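Local coordinates for protein beta-glucuronidase (Dictyoglomus thermophilum, PDB 6XXW) that probably hydrolyses beta-D-glucuronides, releasing glucuronic acid, as a member of glycoside hydrolase family 2, at residues A[359-364]-A[406-411]; A[283-288]-A[440-445]; A[78-83]-A[133-138]. One frame throughout, in Å; residues are numbered along the deposited sequence.

Contact 1: A[359-364]-A[406-411]; sequences VIEEAP and PSVIMW
Val359 N gives its hydrogen to Ser407 O at 2.7 Å, the shortest polar bond between the two segments, just before the second of these parallel strands begins. Next along, Ile409 N donates almost straight into Val359 O, meeting it in the carbonyl plane, and Val408 CA brings a CA-H to the same oxygen. Further on, Glu361 N reaches Met410 O at 3.0 Å. Val359 pairs with Val408 and Glu361 with Trp411, one residue lying between the pairs on the first strand and two on the second, which makes a beta bulge at Ile409 and Met410. Ile409 holds CG1 between its backbone N and carbonyl carbon (chi1 43°), and this folds CD1 back to 3.3 Å from Val359 O. On the face of Ile360 and Met410 the two side chains run side by side, Ile360 CD1 lying 3.7 Å from Met410 CE. On the other face Glu361 OE1 comes to the edge of the indole, 3.7 Å from Trp411 CZ3, its carboxylate only 8° from the ring plane, while Val408 CG1 sits over one face of that ring. Arg401 takes the other carboxylate oxygen of Glu361 in a salt bridge, and Asp439 receives Trp411 NE1, which together probably fix how both flat groups are turned. Helix 385-402 joins the strands, a beta-alpha-beta crossover of the TIM barrel.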
loop_
_atom_site.group_PDB
_atom_site.type_symbol
_atom_site.label_atom_id
_atom_site.label_comp_id
_atom_site.label_asym_id
_atom_site.label_seq_id
_atom_site.Cartn_x
_atom_site.Cartn_y
_atom_site.Cartn_z
ATOM N N VAL A 359 22.220 -13.873 22.407
ATOM C CA VAL A 359 21.370 -12.793 22.884
ATOM C C VAL A 359 22.199 -11.826 23.727
ATOM O O VAL A 359 22.890 -12.243 24.664
ATOM C CB VAL A 359 20.181 -13.343 23.693
ATOM C CG1 VAL A 359 19.382 -12.212 24.287
ATOM C CG2 VAL A 359 19.299 -14.215 22.798
ATOM N N ILE A 360 22.126 -10.545 23.395
ATOM C CA ILE A 360 22.556 -9.473 24.292
ATOM C C ILE A 360 21.304 -9.036 25.035
ATOM O O ILE A 360 20.407 -8.438 24.438
ATOM C CB ILE A 360 23.176 -8.293 23.523
ATOM C CG1 ILE A 360 24.355 -8.749 22.657
ATOM C CG2 ILE A 360 23.625 -7.202 24.497
ATOM C CD1 ILE A 360 24.795 -7.725 21.606
ATOM N N GLU A 361 21.220 -9.317 26.332
ATOM C CA GLU A 361 20.011 -8.958 27.057
ATOM C C GLU A 361 20.219 -7.650 27.804
ATOM O O GLU A 361 21.242 -7.454 28.468
ATOM C CB GLU A 361 19.559 -10.056 28.013
ATOM C CG GLU A 361 18.224 -9.700 28.651
ATOM C CD GLU A 361 17.486 -10.906 29.155
ATOM O OE1 GLU A 361 18.157 -11.807 29.699
ATOM O OE2 GLU A 361 16.246 -10.945 29.001
ATOM N N GLU A 362 19.240 -6.757 27.681
ATOM C CA GLU A 362 19.380 -5.361 28.052
ATOM C C GLU A 362 18.398 -4.985 29.156
ATOM O O GLU A 362 17.217 -5.362 29.117
ATOM C CB GLU A 362 19.152 -4.479 26.817
ATOM C CG GLU A 362 19.328 -3.007 27.047
ATOM C CD GLU A 362 19.467 -2.280 25.738
ATOM O OE1 GLU A 362 20.559 -2.373 25.120
ATOM O OE2 GLU A 362 18.480 -1.640 25.321
ATOM N N ALA A 363 18.901 -4.235 30.135
ATOM C CA ALA A 363 18.077 -3.652 31.182
ATOM C C ALA A 363 17.233 -2.507 30.627
ATOM O O ALA A 363 17.612 -1.862 29.643
ATOM C CB ALA A 363 18.965 -3.145 32.320
ATOM N N PRO A 364 16.100 -2.198 31.276
ATOM C CA PRO A 364 15.167 -1.210 30.710
ATOM C C PRO A 364 15.564 0.248 30.908
ATOM O O PRO A 364 14.680 1.111 30.993
ATOM C CB PRO A 364 13.849 -1.505 31.449
ATOM C CG PRO A 364 14.127 -2.614 32.388
ATOM C CD PRO A 364 15.589 -2.777 32.528
ATOM N N PRO A 406 22.241 -20.519 28.085
ATOM C CA PRO A 406 23.436 -20.387 27.234
ATOM C C PRO A 406 23.315 -19.274 26.196
ATOM O O PRO A 406 24.332 -18.687 25.804
ATOM C CB PRO A 406 23.555 -21.777 26.576
ATOM C CG PRO A 406 22.150 -22.328 26.587
ATOM C CD PRO A 406 21.509 -21.782 27.856
ATOM N N SER A 407 22.094 -18.946 25.774
ATOM C CA SER A 407 21.904 -17.974 24.701
ATOM C C SER A 407 22.286 -16.558 25.124
ATOM O O SER A 407 22.725 -15.768 24.278
ATOM C CB SER A 407 20.450 -18.005 24.215
ATOM O OG SER A 407 19.546 -17.592 25.244
ATOM N N VAL A 408 22.119 -16.205 26.405
ATOM C CA VAL A 408 22.553 -14.885 26.857
ATOM C C VAL A 408 24.076 -14.868 26.931
ATOM O O VAL A 408 24.686 -15.619 27.707
ATOM C CB VAL A 408 21.943 -14.518 28.219
ATOM C CG1 VAL A 408 22.468 -13.128 28.665
ATOM C CG2 VAL A 408 20.428 -14.544 28.196
ATOM N N ILE A 409 24.702 -13.985 26.152
ATOM C CA ILE A 409 26.155 -13.935 26.091
ATOM C C ILE A 409 26.717 -12.579 26.466
ATOM O O ILE A 409 27.924 -12.395 26.398
ATOM C CB ILE A 409 26.688 -14.373 24.708
ATOM C CG1 ILE A 409 25.857 -13.774 23.575
ATOM C CG2 ILE A 409 26.718 -15.906 24.622
ATOM C CD1 ILE A 409 25.953 -12.292 23.421
ATOM N N MET A 410 25.876 -11.626 26.862
ATOM C CA MET A 410 26.324 -10.277 27.205
ATOM C C MET A 410 25.159 -9.545 27.842
ATOM O O MET A 410 24.006 -9.733 27.443
ATOM C CB MET A 410 26.817 -9.500 25.969
ATOM C CG MET A 410 27.344 -8.099 26.282
ATOM S SD MET A 410 28.674 -7.515 25.205
ATOM C CE MET A 410 27.866 -7.500 23.579
ATOM N N TRP A 411 25.468 -8.687 28.812
ATOM C CA TRP A 411 24.480 -7.804 29.417
ATOM C C TRP A 411 24.674 -6.381 28.906
ATOM O O TRP A 411 25.806 -5.874 28.870
ATOM C CB TRP A 411 24.597 -7.794 30.952
ATOM C CG TRP A 411 24.553 -9.156 31.614
ATOM C CD1 TRP A 411 25.587 -9.783 32.249
ATOM C CD2 TRP A 411 23.415 -10.028 31.737
ATOM N NE1 TRP A 411 25.171 -10.997 32.747
ATOM C CE2 TRP A 411 23.842 -11.170 32.453
ATOM C CE3 TRP A 411 22.083 -9.957 31.312
ATOM C CZ2 TRP A 411 22.989 -12.247 32.734
ATOM C CZ3 TRP A 411 21.219 -11.041 31.606
ATOM C CH2 TRP A 411 21.683 -12.159 32.311
#

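Contact 2: A[283-288]-A[440-445]; sequences RTVRVE and PTRPIT. With TRS (2-amino-2-hydroxymethyl-propane-1,3-diol), chain C.
Val285 CG2 reaches toward the proline ring and lies 3.7 Å from Pro443 CD. A chi1 of 56° turns Val285 CG1 toward Thr441 O and leaves CG2 for the proline. Val287 adds its CG2 obliquely, 4.0 Å from Pro443 CB, and Phe292 packs against all three residues. Arg283 is bent at chi2, donates from NE to Pro406 O and lies across Arg442 at about a right angle, the guanidinium planes 65° apart. Arg283 NH2 and Arg442 NE are 3.5 Å from each other because both donate to Val408 O, which probably offsets their like charge. Water 1 accepts from Arg283 NH1 at 2.8 Å, donates to Thr441 OG1, which is also hydrogen-bonded to Asp439, and sits over the face of the Arg442 guanidinium. A Tris molecule, probably from the crystallisation liquor, bridges the backbones: its N donates to Val285 O at 2.6 Å and to Thr441 O at 2.9 Å. Arg286, bent at chi3, turns its guanidinium so that NH1 meets Glu288 OE2 at 2.9 Å, and NH2 pairs with Glu296. With an alanine here, both glutamates would probably be left without their positive partner. Strand 285-288 belongs to an antiparallel hairpin with 291-294, packed beside the N-terminal end of strand 444-448 of the TIM barrel.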
loop_
_atom_site.group_PDB
_atom_site.type_symbol
_atom_site.label_atom_id
_atom_site.label_comp_id
_atom_site.label_asym_id
_atom_site.label_seq_id
_atom_site.Cartn_x
_atom_site.Cartn_y
_atom_site.Cartn_z
ATOM N N ARG A 283 29.122 -23.656 26.864
ATOM C CA ARG A 283 29.877 -22.705 26.059
ATOM C C ARG A 283 30.579 -21.706 26.969
ATOM O O ARG A 283 30.140 -21.449 28.093
ATOM C CB ARG A 283 28.980 -21.960 25.062
ATOM C CG ARG A 283 28.575 -20.544 25.502
ATOM C CD ARG A 283 27.324 -20.624 26.328
ATOM N NE ARG A 283 26.816 -19.329 26.798
ATOM C CZ ARG A 283 27.262 -18.681 27.874
ATOM N NH1 ARG A 283 28.274 -19.173 28.585
ATOM N NH2 ARG A 283 26.687 -17.543 28.246
ATOM N N THR A 284 31.661 -21.122 26.455
ATOM C CA THR A 284 32.357 -20.039 27.135
ATOM C C THR A 284 32.248 -18.766 26.313
ATOM O O THR A 284 32.127 -18.810 25.082
ATOM C CB THR A 284 33.841 -20.352 27.365
ATOM O OG1 THR A 284 34.485 -20.543 26.100
ATOM C CG2 THR A 284 33.996 -21.610 28.215
ATOM N N VAL A 285 32.309 -17.632 26.999
ATOM C CA VAL A 285 32.326 -16.331 26.341
ATOM C C VAL A 285 33.402 -15.472 26.996
ATOM O O VAL A 285 33.529 -15.444 28.226
ATOM C CB VAL A 285 30.935 -15.659 26.373
ATOM C CG1 VAL A 285 30.415 -15.541 27.790
ATOM C CG2 VAL A 285 30.995 -14.286 25.717
ATOM N N ARG A 286 34.177 -14.775 26.169
ATOM C CA ARG A 286 35.337 -14.033 26.644
ATOM C C ARG A 286 35.689 -12.953 25.627
ATOM O O ARG A 286 35.662 -13.203 24.420
ATOM C CB ARG A 286 36.515 -14.997 26.839
ATOM C CG ARG A 286 37.730 -14.419 27.484
ATOM C CD ARG A 286 38.643 -15.540 27.932
ATOM N NE ARG A 286 39.355 -16.163 26.820
ATOM C CZ ARG A 286 40.438 -15.644 26.249
ATOM N NH1 ARG A 286 40.925 -14.483 26.675
ATOM N NH2 ARG A 286 41.038 -16.284 25.257
ATOM N N VAL A 287 36.020 -11.756 26.109
ATOM C CA VAL A 287 36.539 -10.699 25.245
ATOM C C VAL A 287 38.045 -10.608 25.451
ATOM O O VAL A 287 38.529 -10.640 26.587
ATOM C CB VAL A 287 35.839 -9.356 25.514
ATOM C CG1 VAL A 287 36.523 -8.229 24.754
ATOM C CG2 VAL A 287 34.374 -9.459 25.098
ATOM N N GLU A 288 38.792 -10.559 24.352
ATOM C CA GLU A 288 40.249 -10.449 24.406
ATOM C C GLU A 288 40.710 -9.583 23.241
ATOM O O GLU A 288 40.574 -9.983 22.085
ATOM C CB GLU A 288 40.903 -11.833 24.349
ATOM C CG GLU A 288 42.383 -11.849 24.693
ATOM C CD GLU A 288 43.006 -13.211 24.446
ATOM O OE1 GLU A 288 43.055 -13.642 23.273
ATOM O OE2 GLU A 288 43.431 -13.857 25.426
ATOM N N PRO A 440 30.227 -12.553 36.892
ATOM C CA PRO A 440 31.535 -12.397 36.240
ATOM C C PRO A 440 31.722 -13.258 35.004
ATOM O O PRO A 440 32.812 -13.221 34.430
ATOM C CB PRO A 440 32.526 -12.811 37.335
ATOM C CG PRO A 440 31.759 -13.717 38.217
ATOM C CD PRO A 440 30.335 -13.228 38.200
ATOM N N THR A 441 30.718 -14.022 34.559
ATOM C CA THR A 441 30.915 -14.977 33.473
ATOM C C THR A 441 30.521 -14.436 32.099
ATOM O O THR A 441 30.710 -15.142 31.106
ATOM C CB THR A 441 30.142 -16.283 33.738
ATOM O OG1 THR A 441 28.739 -16.090 33.503
ATOM C CG2 THR A 441 30.362 -16.800 35.165
ATOM N N ARG A 442 29.982 -13.217 32.012
ATOM C CA ARG A 442 29.578 -12.653 30.729
ATOM C C ARG A 442 30.066 -11.217 30.604
ATOM O O ARG A 442 30.032 -10.460 31.581
ATOM C CB ARG A 442 28.045 -12.671 30.548
ATOM C CG ARG A 442 27.398 -14.047 30.607
ATOM C CD ARG A 442 25.895 -13.904 30.623
ATOM N NE ARG A 442 25.224 -15.175 30.383
ATOM C CZ ARG A 442 24.927 -16.045 31.329
ATOM N NH1 ARG A 442 25.254 -15.775 32.593
ATOM N NH2 ARG A 442 24.305 -17.184 31.013
ATOM N N PRO A 443 30.484 -10.802 29.411
ATOM C CA PRO A 443 30.880 -9.408 29.215
ATOM C C PRO A 443 29.702 -8.462 29.378
ATOM O O PRO A 443 28.530 -8.856 29.367
ATOM C CB PRO A 443 31.413 -9.382 27.778
ATOM C CG PRO A 443 30.756 -10.537 27.115
ATOM C CD PRO A 443 30.627 -11.596 28.178
ATOM N N ILE A 444 30.045 -7.185 29.528
ATOM C CA ILE A 444 29.093 -6.108 29.756
ATOM C C ILE A 444 29.286 -5.034 28.695
ATOM O O ILE A 444 30.423 -4.722 28.325
ATOM C CB ILE A 444 29.273 -5.507 31.164
ATOM C CG1 ILE A 444 29.020 -6.577 32.223
ATOM C CG2 ILE A 444 28.369 -4.285 31.346
ATOM C CD1 ILE A 444 29.476 -6.159 33.592
ATOM N N THR A 445 28.178 -4.459 28.211
ATOM C CA THR A 445 28.226 -3.332 27.285
ATOM C C THR A 445 27.227 -2.266 27.729
ATOM O O THR A 445 26.473 -2.436 28.696
ATOM C CB THR A 445 27.931 -3.769 25.829
ATOM O OG1 THR A 445 28.161 -2.677 24.916
ATOM C CG2 THR A 445 26.501 -4.215 25.689
HETATM C C TRS C . 34.201 -17.361 30.885
HETATM C C1 TRS C . 34.675 -17.496 32.330
HETATM C C2 TRS C . 33.352 -18.551 30.453
HETATM C C3 TRS C . 35.416 -17.269 29.969
HETATM N N TRS C . 33.368 -16.159 30.757
HETATM O O1 TRS C . 33.613 -17.197 33.207
HETATM O O2 TRS C . 32.158 -18.102 29.833
HETATM O O3 TRS C . 36.321 -16.319 30.479
HETATM O O HOH W 1 28.386 -17.345 30.760
#

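Contact 3: A[78-83]-A[133-138]; sequences KSFFIP and QENIIE
Phe80 sets CG close to both its own N and its own C (chi1 65°), a turn that brings one ring face against Asn135, whose own CG stands opposite the carbonyl carbon (chi1 -64°). The result is a CH-pi contact: Asn135 CB lies over that face of the Phe80 ring, 3.6 Å from its centroid, while Ile137 N comes to the ring edge. Ile137 CB touches the ring at Phe80 CE1, 3.7 Å away, the two side chains crossing at about a right angle. Phe80 O takes Asn135 N at 2.6 Å and, weakly, Asn135 ND2. The other end of that amide is held firmly, OD1 accepting from Asn130 N and Asn107 ND2, so this buried polar group is satisfied right beside the aromatic ring. On the face of Ser79 and Glu134, the extended glutamate chain lets Ser79 OG donate to Glu134 OE2 at 2.8 Å, arriving on the anti side and tilted out of the carboxylate plane. Phe81 sets its ring obliquely against the backbone at Gln133 and Glu134: Glu134 CA lies off-centre above it, 4.1 Å from the centroid, and Phe81 CE2 touches Glu134 CB. The backbones run antiparallel, with Lys78 and Ile137 bonded in both directions as one hydrogen-bonded pair and Phe80 and Asn135 as another. Beyond the pair, Lys78 NZ stretches away to Leu35 O. This is the sheet of the sugar-binding domain: strand 32-43 lies along the outer side of strand 73-81, strand 101-106 along that of strand 134-142, Leu35 and Trp39 of 32-43 pack on Phe80 and Ile137, and Phe81 touches Ser27 of a second subunit.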
loop_
_atom_site.group_PDB
_atom_site.type_symbol
_atom_site.label_atom_id
_atom_site.label_comp_id
_atom_site.label_asym_id
_atom_site.label_seq_id
_atom_site.Cartn_x
_atom_site.Cartn_y
_atom_site.Cartn_z
ATOM N N LYS A 78 -10.240 -12.747 38.019
ATOM C CA LYS A 78 -10.518 -14.085 37.512
ATOM C C LYS A 78 -10.763 -15.036 38.676
ATOM O O LYS A 78 -10.133 -14.924 39.730
ATOM C CB LYS A 78 -9.363 -14.629 36.654
ATOM C CG LYS A 78 -9.733 -15.865 35.844
ATOM C CD LYS A 78 -8.673 -16.235 34.829
ATOM C CE LYS A 78 -9.278 -17.061 33.705
ATOM N NZ LYS A 78 -8.271 -17.962 33.082
ATOM N N SER A 79 -11.659 -15.991 38.452
ATOM C CA SER A 79 -11.916 -17.067 39.403
ATOM C C SER A 79 -11.041 -18.270 39.088
ATOM O O SER A 79 -10.769 -18.577 37.922
ATOM C CB SER A 79 -13.385 -17.508 39.355
ATOM O OG SER A 79 -14.252 -16.482 39.785
ATOM N N PHE A 80 -10.630 -18.973 40.139
ATOM C CA PHE A 80 -9.895 -20.212 39.960
ATOM C C PHE A 80 -10.185 -21.120 41.145
ATOM O O PHE A 80 -10.565 -20.666 42.225
ATOM C CB PHE A 80 -8.389 -19.969 39.794
ATOM C CG PHE A 80 -7.717 -19.397 41.010
ATOM C CD1 PHE A 80 -7.769 -18.028 41.274
ATOM C CD2 PHE A 80 -7.011 -20.216 41.879
ATOM C CE1 PHE A 80 -7.148 -17.493 42.386
ATOM C CE2 PHE A 80 -6.392 -19.690 43.006
ATOM C CZ PHE A 80 -6.452 -18.320 43.256
ATOM N N PHE A 81 -10.021 -22.416 40.916
ATOM C CA PHE A 81 -10.312 -23.443 41.903
ATOM C C PHE A 81 -9.005 -24.109 42.297
ATOM O O PHE A 81 -8.189 -24.434 41.432
ATOM C CB PHE A 81 -11.302 -24.471 41.342
ATOM C CG PHE A 81 -12.677 -23.913 41.099
ATOM C CD1 PHE A 81 -12.961 -23.209 39.936
ATOM C CD2 PHE A 81 -13.681 -24.076 42.042
ATOM C CE1 PHE A 81 -14.218 -22.674 39.715
ATOM C CE2 PHE A 81 -14.940 -23.543 41.828
ATOM C CZ PHE A 81 -15.212 -22.845 40.664
ATOM N N ILE A 82 -8.791 -24.280 43.593
ATOM C CA ILE A 82 -7.611 -24.960 44.121
ATOM C C ILE A 82 -8.033 -26.363 44.535
ATOM O O ILE A 82 -9.014 -26.497 45.274
ATOM C CB ILE A 82 -7.001 -24.208 45.316
ATOM C CG1 ILE A 82 -6.432 -22.849 44.879
ATOM C CG2 ILE A 82 -5.930 -25.080 45.997
ATOM C CD1 ILE A 82 -5.094 -22.939 44.193
ATOM N N PRO A 83 -7.344 -27.410 44.080
ATOM C CA PRO A 83 -7.685 -28.771 44.521
ATOM C C PRO A 83 -7.346 -28.989 45.987
ATOM O O PRO A 83 -6.322 -28.509 46.483
ATOM C CB PRO A 83 -6.824 -29.660 43.612
ATOM C CG PRO A 83 -6.426 -28.787 42.458
ATOM C CD PRO A 83 -6.328 -27.405 43.015
ATOM N N GLN A 133 -12.380 -25.110 46.573
ATOM C CA GLN A 133 -13.436 -24.126 46.410
ATOM C C GLN A 133 -12.980 -23.039 45.446
ATOM O O GLN A 133 -11.819 -22.987 45.032
ATOM C CB GLN A 133 -13.823 -23.498 47.750
ATOM C CG GLN A 133 -14.353 -24.473 48.783
ATOM C CD GLN A 133 -14.377 -23.865 50.166
ATOM O OE1 GLN A 133 -13.436 -24.025 50.952
ATOM N NE2 GLN A 133 -15.447 -23.145 50.470
ATOM N N GLU A 134 -13.917 -22.154 45.113
ATOM C CA GLU A 134 -13.625 -21.016 44.252
ATOM C C GLU A 134 -12.723 -20.005 44.961
ATOM O O GLU A 134 -12.847 -19.762 46.164
ATOM C CB GLU A 134 -14.924 -20.331 43.818
ATOM C CG GLU A 134 -14.728 -19.282 42.718
ATOM C CD GLU A 134 -15.927 -18.364 42.563
ATOM O OE1 GLU A 134 -16.742 -18.284 43.510
ATOM O OE2 GLU A 134 -16.055 -17.724 41.498
ATOM N N ASN A 135 -11.803 -19.425 44.200
ATOM C CA ASN A 135 -10.949 -18.348 44.662
ATOM C C ASN A 135 -11.010 -17.223 43.639
ATOM O O ASN A 135 -11.395 -17.437 42.488
ATOM C CB ASN A 135 -9.513 -18.824 44.843
ATOM C CG ASN A 135 -9.389 -19.878 45.920
ATOM O OD1 ASN A 135 -8.950 -19.593 47.031
ATOM N ND2 ASN A 135 -9.795 -21.105 45.601
ATOM N N ILE A 136 -10.647 -16.020 44.072
ATOM C CA ILE A 136 -10.635 -14.839 43.209
ATOM C C ILE A 136 -9.230 -14.247 43.237
ATOM O O ILE A 136 -8.708 -13.931 44.312
ATOM C CB ILE A 136 -11.667 -13.789 43.656
ATOM C CG1 ILE A 136 -13.074 -14.395 43.707
ATOM C CG2 ILE A 136 -11.601 -12.545 42.773
ATOM C CD1 ILE A 136 -13.536 -14.962 42.402
ATOM N N ILE A 137 -8.619 -14.096 42.064
ATOM C CA ILE A 137 -7.383 -13.340 41.938
ATOM C C ILE A 137 -7.706 -11.993 41.307
ATOM O O ILE A 137 -8.496 -11.904 40.353
ATOM C CB ILE A 137 -6.318 -14.091 41.123
ATOM C CG1 ILE A 137 -5.116 -13.159 40.898
ATOM C CG2 ILE A 137 -6.903 -14.594 39.805
ATOM C CD1 ILE A 137 -3.880 -13.855 40.398
ATOM N N GLU A 138 -7.124 -10.939 41.857
ATOM C CA GLU A 138 -7.225 -9.623 41.248
ATOM C C GLU A 138 -5.829 -9.037 41.134
ATOM O O GLU A 138 -5.021 -9.148 42.059
ATOM C CB GLU A 138 -8.144 -8.705 42.058
ATOM C CG GLU A 138 -9.592 -9.186 42.065
ATOM C CD GLU A 138 -10.469 -8.380 42.989
ATOM O OE1 GLU A 138 -11.183 -7.483 42.484
ATOM O OE2 GLU A 138 -10.435 -8.639 44.217
#

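In the fold
From the N terminus, contact 3 comes first, closing a loop of 49 residues without helix inside the sugar-binding domain. It is complete before anything else opens. The chain then passes through the next beta domain and reaches residues 283-288, which open contact 2. Before these meet their partners, contact 1 opens at 359-364 and closes at 406-411 across helix 385-402, joining two neighbouring barrel strands; only then does 440-445 close contact 2 around it, tying the hairpin before the barrel to strand 444-448. The two touch, since strands 408-415 and 444-448 are neighbours in the barrel sheet. Contact 3 stands apart, its centre about 36 Å from that of contact 1 and 45 Å from that of contact 2.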